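Local coordinates for bacterial bifunctional deaminase-reductase C-terminal domain-containing protein (Corynebacterium diphtheriae, PDB 2P4G) that probably acts as an NADP-dependent 5-amino-6-(5-phosphoribosylamino)uracil reductase of riboflavin biosynthesis, at residues I39-I44 / T215-I220. Residues are numbered along the deposited sequence; the frame is centred on the assembly and turned at random.
Sequences IAITSI and TIAPNI. With EDO (1,2-ethanediol), chain L.
Ile41 and Thr42 pair in parallel with Thr215 and Ile216, the axes of segments 39-43 and 215-217 approaching to 4.7 Å at 25°. Hydrogen bonds from Thr215 N to Ala40 O, Thr42 N to Thr215 O and Ala217 N to Thr42 O tie the backbones together; beyond them an inverse gamma turn centred on Pro218 bends the second chain so that Asn219 O takes Ile44 N at 3.0 Å. The extended backbone accommodates the branched CB of Ile41, Thr42, Thr215 and Ile216. On one face Ile41, its CG1 anti to the backbone N (chi1 -171°), lays CG1 4.1 Å from Thr215 CB, and small Ala217 follows. On the other, Thr42 CG2 runs alongside Ile216 CG1 at 4.0 Å, while Thr42 OG1 bonds to Ser43 O. Branched Ile44 touches Ile216 CG2 through CG2 (3.6 Å) and Ile220 CG1 through CD1 (3.7 Å). Asn219 ND2 lies 3.5 Å from Ser43 CB, and Ser43 OG hydrogen-bonds to Asn45 and Ser47 N. Both strands are interior in the mixed sheet of this DHFR-like RibD domain, 35-43 beside 190-195 and 211-217 beside 254-260. Helix 60-72 covers the Ile41 face, where Asp62 binds Thr215 OG1, and Asn219 and Ile220 pair antiparallel with a strand of the second subunit, carrying the sheet across the dimer.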
# COMPACT_ATOMS: atom_id res chain seq x y z
N ILE A 39 3.17 12.38 7.44
CA ILE A 39 1.77 12.20 7.06
C ILE A 39 1.66 11.96 5.56
O ILE A 39 2.24 12.69 4.76
CB ILE A 39 0.86 13.39 7.53
CG1 ILE A 39 -0.60 13.10 7.17
CG2 ILE A 39 1.32 14.76 6.96
CD1 ILE A 39 -1.56 13.67 8.14
N ALA A 40 0.95 10.91 5.17
CA ALA A 40 1.00 10.51 3.77
C ALA A 40 -0.32 9.85 3.34
O ALA A 40 -1.11 9.41 4.18
CB ALA A 40 2.24 9.60 3.50
N ILE A 41 -0.56 9.87 2.03
CA ILE A 41 -1.69 9.20 1.40
C ILE A 41 -1.17 8.25 0.32
O ILE A 41 -0.19 8.53 -0.36
CB ILE A 41 -2.73 10.25 0.83
CG1 ILE A 41 -4.02 9.56 0.36
CG2 ILE A 41 -2.12 11.08 -0.27
CD1 ILE A 41 -5.19 10.52 0.19
N THR A 42 -1.83 7.11 0.16
CA THR A 42 -1.40 6.11 -0.81
C THR A 42 -2.62 5.38 -1.36
O THR A 42 -3.63 5.24 -0.68
CB THR A 42 -0.43 5.08 -0.14
OG1 THR A 42 0.03 4.14 -1.12
CG2 THR A 42 -1.11 4.33 1.04
N SER A 43 -2.51 4.93 -2.61
CA SER A 43 -3.41 3.90 -3.12
C SER A 43 -3.15 2.63 -2.34
O SER A 43 -2.14 2.51 -1.62
CB SER A 43 -3.17 3.71 -4.61
OG SER A 43 -1.93 3.09 -4.88
N ILE A 44 -4.05 1.66 -2.44
CA ILE A 44 -3.87 0.40 -1.72
C ILE A 44 -2.62 -0.37 -2.19
O ILE A 44 -2.04 -1.17 -1.43
CB ILE A 44 -5.11 -0.51 -1.79
CG1 ILE A 44 -5.41 -0.97 -3.22
CG2 ILE A 44 -6.31 0.18 -1.12
CD1 ILE A 44 -5.97 -2.39 -3.33
N THR A 215 -2.96 7.44 5.24
CA THR A 215 -4.29 7.28 4.70
C THR A 215 -4.20 6.36 3.50
O THR A 215 -3.38 6.59 2.61
CB THR A 215 -4.85 8.63 4.23
OG1 THR A 215 -4.83 9.55 5.32
CG2 THR A 215 -6.29 8.49 3.65
N ILE A 216 -5.03 5.32 3.47
CA ILE A 216 -5.08 4.37 2.36
C ILE A 216 -6.39 4.57 1.63
O ILE A 216 -7.48 4.34 2.18
CB ILE A 216 -4.96 2.94 2.84
CG1 ILE A 216 -3.69 2.79 3.69
CG2 ILE A 216 -4.96 1.99 1.62
CD1 ILE A 216 -3.76 1.74 4.73
N ALA A 217 -6.25 5.01 0.38
CA ALA A 217 -7.35 5.48 -0.42
C ALA A 217 -7.91 4.30 -1.18
O ALA A 217 -7.16 3.41 -1.60
CB ALA A 217 -6.89 6.57 -1.38
N PRO A 218 -9.24 4.26 -1.32
CA PRO A 218 -9.89 3.12 -1.95
C PRO A 218 -9.65 3.11 -3.47
O PRO A 218 -10.59 3.15 -4.26
CB PRO A 218 -11.36 3.36 -1.62
CG PRO A 218 -11.48 4.86 -1.60
CD PRO A 218 -10.22 5.30 -0.93
N ASN A 219 -8.39 3.06 -3.89
CA ASN A 219 -8.10 2.90 -5.31
C ASN A 219 -6.85 2.09 -5.63
O ASN A 219 -5.97 1.90 -4.79
CB ASN A 219 -8.15 4.24 -6.06
CG ASN A 219 -7.53 5.36 -5.31
OD1 ASN A 219 -8.21 6.32 -4.90
ND2 ASN A 219 -6.22 5.27 -5.11
N ILE A 220 -6.83 1.55 -6.84
CA ILE A 220 -5.72 0.77 -7.37
C ILE A 220 -5.15 1.56 -8.52
O ILE A 220 -5.89 1.98 -9.37
CB ILE A 220 -6.20 -0.56 -7.95
CG1 ILE A 220 -6.78 -1.44 -6.83
CG2 ILE A 220 -5.07 -1.22 -8.73
CD1 ILE A 220 -7.22 -2.81 -7.27
C1 EDO L . 1.57 11.29 -0.35
O1 EDO L . 1.18 11.85 0.92
C2 EDO L . 2.38 12.33 -1.14
O2 EDO L . 3.69 12.42 -0.59